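Local coordinates for NLP/P60 family protein (Bacillus cereus ATCC 10987, PDB 3H41) that hydrolyses peptidoglycan-derived murein peptides as an NlpC/P60 cysteine peptidase, probably cleaving gamma-D-glutamyl-L-lysine bonds to release L-Ala-gamma-D-Glu, at residues A[24-29]-A[48-53]; A[141-146]-A[208-213]; A[202-207]-A[283-288]. All blocks are in the same frame, centred on the assembly; numbering follows the deposited sequence. Where two conformers were deposited one is given.

Interaction 1 (A[24-29]-A[48-53]); sequences SLRPID and LDEKLW
The carbonyl oxygen Glu50 O, in the first turn of helix 48-56, is gripped by both terminal nitrogens of Arg26. Arg26 NH1 gives the stronger bond, 2.9 Å to Glu50 O with an N-H...O angle of 153°, and its acceptor lies near the guanidinium plane. Arg26 NH2 adds a weak bond of 3.3 Å to the same Glu50 O. The other side of the guanidinium is held within the loop by Asp29, in a side-on, two-nitrogen salt bridge: Arg26 NE to Asp29 OD2 at 2.8 Å, and Arg26 NH2 to Asp29 OD1 at 2.9 Å through the syn lone pair. Asp29 OD2 also takes the backbone Arg26 N on its anti lone pair. These bonds fix the rotation of the guanidinium and leave its two faces for packing. Ile28 CG2 lies over one face, near the rim, and the six-membered ring of Trp53 covers the opposite face, the planes being 23° apart. A bend at chi3 sets NE off the line of the aliphatic chain, whose CD makes a CH-pi contact with Trp53, 3.7 Å from Arg26 CD to the centroid of the six-membered ring and 13° off the normal. At the edge of that ring, Ser24 O approaches Trp53 CH2 at 3.6 Å. The carboxylate of Glu50 has another task: OE1 bonds to Thr47 OG1, while OE2 packs on Ile28 CD1 at 3.4 Å. The contact thus pins the loop after strand 15-19 to helix 48-56, which leads into the substrate-binding strand 60-65. Asp29 is buried, and with Trp42 NE1 also bonding OD1, its carboxylate is probably kept ionised by the Arg26 charge and the Trp42 N-H.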
# COMPACT_ATOMS: atom_id res chain seq x y z
N SER A 24 2.13 0.14 -21.46
CA SER A 24 0.82 0.81 -21.53
C SER A 24 0.86 2.22 -20.97
O SER A 24 -0.18 2.80 -20.70
CB SER A 24 -0.21 -0.01 -20.74
OG SER A 24 -0.42 -1.23 -21.42
N LEU A 25 2.05 2.78 -20.82
CA LEU A 25 2.16 4.11 -20.18
C LEU A 25 1.68 5.19 -21.14
O LEU A 25 1.96 5.12 -22.32
CB LEU A 25 3.62 4.44 -19.87
CG LEU A 25 4.43 3.67 -18.83
CD1 LEU A 25 5.88 4.12 -18.87
CD2 LEU A 25 3.87 3.90 -17.47
N ARG A 26 1.01 6.21 -20.63
CA ARG A 26 0.91 7.49 -21.33
C ARG A 26 2.11 8.35 -20.98
O ARG A 26 2.78 8.11 -19.97
CB ARG A 26 -0.34 8.23 -20.87
CG ARG A 26 -1.62 7.49 -21.06
CD ARG A 26 -2.71 8.18 -20.23
NE ARG A 26 -2.44 8.09 -18.81
CZ ARG A 26 -3.27 8.46 -17.85
NH1 ARG A 26 -4.45 9.02 -18.15
NH2 ARG A 26 -2.93 8.26 -16.58
N PRO A 27 2.34 9.42 -21.75
CA PRO A 27 3.44 10.32 -21.39
C PRO A 27 3.31 10.89 -19.96
O PRO A 27 4.31 11.02 -19.28
CB PRO A 27 3.36 11.42 -22.44
CG PRO A 27 2.76 10.74 -23.64
CD PRO A 27 1.83 9.68 -23.12
N ILE A 28 2.09 11.21 -19.53
CA ILE A 28 1.86 11.70 -18.16
C ILE A 28 2.21 10.65 -17.09
O ILE A 28 2.41 11.00 -15.96
CB ILE A 28 0.38 12.16 -17.97
CG1 ILE A 28 0.28 13.17 -16.81
CG2 ILE A 28 -0.58 10.96 -17.86
CD1 ILE A 28 -0.95 14.10 -16.94
N ASP A 29 2.30 9.37 -17.46
CA ASP A 29 2.61 8.34 -16.47
C ASP A 29 4.11 8.07 -16.27
O ASP A 29 4.49 7.28 -15.39
CB ASP A 29 1.93 7.03 -16.82
CG ASP A 29 0.47 7.17 -16.97
OD1 ASP A 29 -0.15 7.69 -16.01
OD2 ASP A 29 -0.04 6.83 -18.07
N LEU A 48 -8.81 14.89 -13.37
CA LEU A 48 -9.76 13.83 -13.00
C LEU A 48 -9.92 12.77 -14.08
O LEU A 48 -9.86 11.56 -13.78
CB LEU A 48 -11.12 14.39 -12.55
CG LEU A 48 -12.18 13.38 -12.17
CD1 LEU A 48 -11.70 12.49 -10.97
CD2 LEU A 48 -13.55 14.04 -11.90
N ASP A 49 -10.18 13.19 -15.32
CA ASP A 49 -10.37 12.24 -16.42
C ASP A 49 -9.14 11.35 -16.55
O ASP A 49 -9.25 10.15 -16.82
CB ASP A 49 -10.60 12.95 -17.76
CG ASP A 49 -12.00 13.53 -17.92
OD1 ASP A 49 -12.97 13.00 -17.33
OD2 ASP A 49 -12.13 14.54 -18.64
N GLU A 50 -7.95 11.95 -16.39
CA GLU A 50 -6.69 11.16 -16.55
C GLU A 50 -6.53 10.11 -15.42
O GLU A 50 -6.05 8.99 -15.68
CB GLU A 50 -5.49 12.06 -16.65
CG GLU A 50 -5.40 12.71 -18.02
CD GLU A 50 -4.48 13.88 -18.05
OE1 GLU A 50 -4.57 14.72 -17.12
OE2 GLU A 50 -3.66 13.96 -19.00
N LYS A 51 -7.00 10.45 -14.22
CA LYS A 51 -7.00 9.50 -13.12
C LYS A 51 -8.01 8.38 -13.37
O LYS A 51 -7.72 7.18 -13.13
CB LYS A 51 -7.30 10.22 -11.80
CG LYS A 51 -6.17 11.08 -11.29
CD LYS A 51 -6.52 11.74 -9.96
CE LYS A 51 -5.31 12.55 -9.43
NZ LYS A 51 -5.76 13.44 -8.29
N LEU A 52 -9.19 8.75 -13.84
CA LEU A 52 -10.27 7.76 -14.07
C LEU A 52 -9.94 6.75 -15.14
O LEU A 52 -10.35 5.59 -15.06
CB LEU A 52 -11.61 8.43 -14.39
CG LEU A 52 -12.24 9.20 -13.21
CD1 LEU A 52 -13.43 10.06 -13.68
CD2 LEU A 52 -12.67 8.23 -12.08
N TRP A 53 -9.17 7.17 -16.14
CA TRP A 53 -8.67 6.24 -17.18
C TRP A 53 -7.94 5.02 -16.64
O TRP A 53 -8.06 3.92 -17.18
CB TRP A 53 -7.72 6.99 -18.09
CG TRP A 53 -7.06 6.18 -19.18
CD1 TRP A 53 -7.59 5.91 -20.41
CD2 TRP A 53 -5.71 5.64 -19.20
NE1 TRP A 53 -6.69 5.23 -21.18
CE2 TRP A 53 -5.53 5.04 -20.47
CE3 TRP A 53 -4.66 5.61 -18.28
CZ2 TRP A 53 -4.31 4.40 -20.85
CZ3 TRP A 53 -3.44 4.99 -18.65
CH2 TRP A 53 -3.29 4.38 -19.93

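Interaction 2 (A[141-146]-A[208-213]); sequences EVSYNT and GTSGFG
Ser143 and Gly211 join two tight turns, a type II turn (Ser143 to Thr146) at the end of an SH3b2 edge strand and a type I turn (Ser210 to Gly213) in the NlpC/P60 domain. Gly211 N donates to Ser143 OG at 2.9 Å, nearly straight at 174°. The seryl oxygen stands anti to its backbone N (chi1 172°), which turns it across to the second turn, and its own proton goes to Tyr144 O, 2.6 Å from Ser143 OG. One hydroxyl therefore serves as acceptor between domains and donor within its own turn. Ser210 adopts another rotamer: OG sits between N and C, the crowded position (chi1 88°), and from there accepts Phe212 N at 3.1 Å in an ST turn. The same Ser210 OG lies in plane at the edge of the Phe212 ring. At another point of the rim, near its plane, Glu141 O reaches Phe212 CZ at 3.5 Å. The extended side chain of Glu141 passes the ring obliquely at CZ and CE1 with its carboxylate steeply inclined to it, Glu141 CD lying 3.7 Å from Phe212 CE1. Its OE2 is held by Thr126 OG1 and Trp40 NE1, and Trp40 also meets the Phe212 ring. All of this is buried except for part of Glu141, as suits a domain interface, and the loop runs on to the substrate-binding Asp215. Farther along, a water links the Ser143-Thr146 turn to the residue just before the second turn, accepting from Asn145 ND2 at 3.2 Å and donating to Thr209 O at 2.8 Å.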
# COMPACT_ATOMS: atom_id res chain seq x y z
N GLU A 141 12.21 10.06 -0.63
CA GLU A 141 10.95 10.13 0.11
C GLU A 141 10.27 8.74 0.07
O GLU A 141 9.90 8.25 -1.01
CB GLU A 141 10.03 11.19 -0.47
CG GLU A 141 8.74 11.34 0.35
CD GLU A 141 7.80 12.43 -0.19
OE1 GLU A 141 8.10 13.06 -1.22
OE2 GLU A 141 6.76 12.69 0.44
N VAL A 142 10.05 8.14 1.24
CA VAL A 142 9.49 6.80 1.31
C VAL A 142 8.10 6.82 1.96
O VAL A 142 7.76 7.71 2.77
CB VAL A 142 10.40 5.83 2.06
CG1 VAL A 142 11.68 5.58 1.21
CG2 VAL A 142 10.78 6.35 3.45
N SER A 143 7.30 5.80 1.63
CA SER A 143 5.96 5.66 2.16
C SER A 143 5.85 5.01 3.54
O SER A 143 6.59 4.11 3.87
CB SER A 143 5.16 4.77 1.18
OG SER A 143 3.89 4.41 1.69
N TYR A 144 4.86 5.45 4.31
CA TYR A 144 4.27 4.67 5.38
C TYR A 144 4.28 3.21 4.96
O TYR A 144 3.96 2.85 3.82
CB TYR A 144 2.81 5.12 5.61
CG TYR A 144 2.18 4.40 6.77
CD1 TYR A 144 2.52 4.75 8.07
CD2 TYR A 144 1.32 3.32 6.58
CE1 TYR A 144 1.97 4.07 9.15
CE2 TYR A 144 0.78 2.62 7.67
CZ TYR A 144 1.12 3.01 8.97
OH TYR A 144 0.65 2.35 10.11
N ASN A 145 4.69 2.36 5.88
CA ASN A 145 4.62 0.90 5.74
C ASN A 145 5.80 0.29 4.98
O ASN A 145 5.82 -0.91 4.74
CB ASN A 145 3.31 0.43 5.09
CG ASN A 145 3.06 -1.06 5.29
OD1 ASN A 145 3.28 -1.61 6.39
ND2 ASN A 145 2.63 -1.73 4.21
N THR A 146 6.76 1.13 4.58
CA THR A 146 8.07 0.68 4.06
C THR A 146 8.83 0.01 5.21
O THR A 146 8.81 0.53 6.33
CB THR A 146 8.85 1.87 3.50
OG1 THR A 146 8.10 2.50 2.41
CG2 THR A 146 10.28 1.45 3.03
N GLY A 208 -3.75 2.45 -5.68
CA GLY A 208 -2.79 3.14 -4.81
C GLY A 208 -2.59 2.30 -3.56
O GLY A 208 -3.54 1.86 -2.97
N THR A 209 -1.34 2.07 -3.16
CA THR A 209 -1.03 1.19 -2.07
C THR A 209 0.13 1.80 -1.27
O THR A 209 1.02 1.10 -0.78
CB THR A 209 -0.67 -0.22 -2.59
OG1 THR A 209 -1.50 -0.53 -3.74
CG2 THR A 209 -0.86 -1.25 -1.47
N SER A 210 0.10 3.12 -1.14
CA SER A 210 1.16 3.85 -0.43
C SER A 210 0.67 5.23 0.07
O SER A 210 -0.40 5.72 -0.32
CB SER A 210 2.36 4.00 -1.35
OG SER A 210 2.22 5.17 -2.10
N GLY A 211 1.49 5.87 0.90
CA GLY A 211 1.19 7.23 1.36
C GLY A 211 1.23 8.33 0.32
O GLY A 211 0.93 9.49 0.63
N PHE A 212 1.56 7.97 -0.92
CA PHE A 212 1.44 8.89 -2.05
C PHE A 212 0.04 8.87 -2.68
O PHE A 212 -0.24 9.65 -3.59
CB PHE A 212 2.47 8.57 -3.13
CG PHE A 212 3.91 8.71 -2.67
CD1 PHE A 212 4.55 9.94 -2.70
CD2 PHE A 212 4.61 7.60 -2.27
CE1 PHE A 212 5.88 10.07 -2.28
CE2 PHE A 212 5.96 7.71 -1.88
CZ PHE A 212 6.58 8.94 -1.88
N GLY A 213 -0.82 7.98 -2.21
CA GLY A 213 -2.21 7.88 -2.66
C GLY A 213 -2.72 6.45 -2.53
O GLY A 213 -2.00 5.49 -2.89
O HOH W 1 1.40 -0.31 1.56

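Interaction 3 (A[202-207]-A[283-288]); sequences LPYIWA and PRAERS. With DGL (D-glutamic acid), chain C; ALA (alanine), chain B.
The Tyr204 ring carries on one face the peptide between Arg284 and Ala285: Arg284 C lies 3.3 Å above the ring plane, toward the rim, and Ala285 N is 3.3 Å from Tyr204 CD1. Pro283 C comes to the same ring obliquely. The second flat group, the indole of Trp206, faces the bound product, with the methyl of the bound alanine and the amide N of D-glutamate over one face. Tyr204 OH and the glutamate CD lie in plane at the indole edge, where Trp206 CZ3 is 3.3 Å from OE1 of the D-glutamate. Both rings belong to the NlpC/P60 catalytic domain, a papain-like cysteine peptidase fold, and the peptide on Tyr204 belongs to a type I turn, Arg284 to Arg287, that follows the strand ending at His281, the probable active-site residue. Tyr204 points into this turn because CG is anti to the backbone N (chi1 180°). Its hydroxyl bonds to OD1 of the oxidised, probable nucleophile cysteine, cysteinesulfonic acid at position 216, so one residue spans the turn and the catalytic centre. Backbone bonding fixes the register: Pro203 and Ser288 form a single beta bridge, and Tyr204 N meets Arg287 O at 3.1 Å with an almost linear angle of 177°, in the carbonyl plane. Ser288 flanks Pro203, its OG 3.5 Å from Pro203 CA and weakly bonded to Gly201 O. Trp206 and Ala207 touch the ligand while the Tyr204 ring packs against the turn, so the packing links the dipeptide pocket to the segment beyond His281. A water closes the other end of the contact, donating to Tyr204 O at 2.8 Å and to Ala285 O at 2.8 Å.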
# COMPACT_ATOMS: atom_id res chain seq x y z
N LEU A 202 -5.59 12.93 1.71
CA LEU A 202 -4.72 12.36 0.68
C LEU A 202 -5.55 11.94 -0.52
O LEU A 202 -6.44 11.07 -0.39
CB LEU A 202 -3.93 11.15 1.22
CG LEU A 202 -3.01 10.40 0.23
CD1 LEU A 202 -1.77 11.20 -0.30
CD2 LEU A 202 -2.56 9.02 0.89
N PRO A 203 -5.29 12.53 -1.69
CA PRO A 203 -6.08 12.16 -2.88
C PRO A 203 -5.97 10.72 -3.29
O PRO A 203 -4.88 10.11 -3.24
CB PRO A 203 -5.53 13.09 -3.97
CG PRO A 203 -5.02 14.23 -3.20
CD PRO A 203 -4.34 13.59 -2.05
N TYR A 204 -7.12 10.17 -3.67
CA TYR A 204 -7.26 8.82 -4.18
C TYR A 204 -6.51 8.59 -5.47
O TYR A 204 -6.41 9.48 -6.29
CB TYR A 204 -8.75 8.58 -4.40
CG TYR A 204 -9.19 7.23 -4.94
CD1 TYR A 204 -9.10 6.92 -6.30
CD2 TYR A 204 -9.80 6.30 -4.09
CE1 TYR A 204 -9.54 5.67 -6.78
CE2 TYR A 204 -10.27 5.09 -4.57
CZ TYR A 204 -10.13 4.78 -5.90
OH TYR A 204 -10.64 3.58 -6.32
N ILE A 205 -5.97 7.39 -5.64
CA ILE A 205 -5.53 6.95 -6.97
C ILE A 205 -5.87 5.44 -7.08
O ILE A 205 -5.70 4.69 -6.15
CB ILE A 205 -4.03 7.28 -7.23
CG1 ILE A 205 -3.65 7.21 -8.73
CG2 ILE A 205 -3.12 6.40 -6.40
CD1 ILE A 205 -4.30 8.31 -9.58
N TRP A 206 -6.36 5.03 -8.24
CA TRP A 206 -6.61 3.61 -8.51
C TRP A 206 -5.33 2.79 -8.31
O TRP A 206 -4.26 3.20 -8.71
CB TRP A 206 -7.15 3.45 -9.92
CG TRP A 206 -7.62 2.08 -10.33
CD1 TRP A 206 -7.05 1.29 -11.28
CD2 TRP A 206 -8.77 1.38 -9.86
NE1 TRP A 206 -7.76 0.15 -11.43
CE2 TRP A 206 -8.84 0.18 -10.59
CE3 TRP A 206 -9.75 1.65 -8.91
CZ2 TRP A 206 -9.83 -0.77 -10.37
CZ3 TRP A 206 -10.76 0.73 -8.71
CH2 TRP A 206 -10.80 -0.46 -9.45
N ALA A 207 -5.50 1.64 -7.68
CA ALA A 207 -4.42 0.75 -7.34
C ALA A 207 -3.44 1.32 -6.30
O ALA A 207 -2.43 0.72 -6.03
CB ALA A 207 -3.64 0.26 -8.67
N PRO A 283 -12.03 7.05 -1.07
CA PRO A 283 -13.30 6.58 -1.68
C PRO A 283 -13.39 6.49 -3.19
O PRO A 283 -13.92 5.51 -3.71
CB PRO A 283 -14.32 7.60 -1.16
CG PRO A 283 -13.56 8.83 -1.01
CD PRO A 283 -12.15 8.44 -0.59
N ARG A 284 -12.88 7.50 -3.90
CA ARG A 284 -12.97 7.58 -5.36
C ARG A 284 -12.06 8.71 -5.83
O ARG A 284 -11.68 9.58 -5.04
CB ARG A 284 -14.42 7.83 -5.81
CG ARG A 284 -15.03 9.14 -5.26
CD ARG A 284 -16.43 9.46 -5.82
NE ARG A 284 -17.30 8.28 -5.78
CZ ARG A 284 -18.19 7.96 -6.72
NH1 ARG A 284 -18.37 8.71 -7.81
NH2 ARG A 284 -18.91 6.85 -6.56
N ALA A 285 -11.74 8.73 -7.12
CA ALA A 285 -10.79 9.70 -7.65
C ALA A 285 -11.16 11.17 -7.43
O ALA A 285 -10.30 12.02 -7.39
CB ALA A 285 -10.53 9.45 -9.13
N GLU A 286 -12.45 11.44 -7.32
CA GLU A 286 -12.92 12.81 -7.15
C GLU A 286 -12.55 13.30 -5.76
O GLU A 286 -12.66 14.49 -5.49
CB GLU A 286 -14.44 12.90 -7.35
CG GLU A 286 -14.93 12.74 -8.78
CD GLU A 286 -15.08 11.30 -9.25
OE1 GLU A 286 -14.69 10.33 -8.55
OE2 GLU A 286 -15.57 11.14 -10.37
N ARG A 287 -12.15 12.41 -4.86
CA ARG A 287 -12.03 12.75 -3.47
C ARG A 287 -10.71 12.26 -2.83
O ARG A 287 -9.75 11.89 -3.54
CB ARG A 287 -13.27 12.26 -2.74
CG ARG A 287 -14.58 12.91 -3.33
CD ARG A 287 -15.55 13.38 -2.29
NE ARG A 287 -16.11 12.27 -1.52
CZ ARG A 287 -17.07 11.45 -1.93
NH1 ARG A 287 -17.62 11.58 -3.14
NH2 ARG A 287 -17.50 10.48 -1.11
N SER A 288 -10.65 12.39 -1.50
CA SER A 288 -9.47 12.07 -0.73
C SER A 288 -9.89 11.25 0.46
O SER A 288 -11.09 11.13 0.76
CB SER A 288 -8.83 13.35 -0.20
OG SER A 288 -8.44 14.17 -1.28
N DGL C . -9.01 -2.10 -6.55
CA DGL C . -10.46 -2.12 -6.36
C DGL C . -10.89 -3.29 -5.53
O DGL C . -12.02 -3.79 -5.66
CB DGL C . -10.92 -0.80 -5.71
CG DGL C . -12.45 -0.65 -5.61
CD DGL C . -13.23 -1.00 -6.88
OE1 DGL C . -13.70 -0.05 -7.53
OE2 DGL C . -13.43 -2.20 -7.22
OXT DGL C . -10.14 -3.73 -4.66
N ALA B . -6.25 -4.29 -7.63
CA ALA B . -6.91 -2.92 -7.49
C ALA B . -8.40 -3.07 -7.24
O ALA B . -9.02 -4.05 -7.67
CB ALA B . -6.70 -2.08 -8.75
O HOH W 2 -7.65 11.97 -6.64

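From the N terminus, interaction 1 comes first and closes a short, largely helical loop of 18 residues between strands 15-19 and 60-65. It is complete before the others open. Interaction 2 then joins the SH3b2 strand end 141-146 to 208-213, and interaction 3 begins at 202-207, directly before that second segment, and ends at 283-288. The two therefore cross, interaction 3 opening inside the span of interaction 2 and closing after it. Leu202 CD1 packs on Gly211 O, connecting them, whereas Leu48 and Leu52 lean on Ala285, and Lys51 on Ile205, joining helix 48-56 to interaction 3. The N-terminal helices, the SH3b2 domain and the catalytic domain thus converge on 202-213.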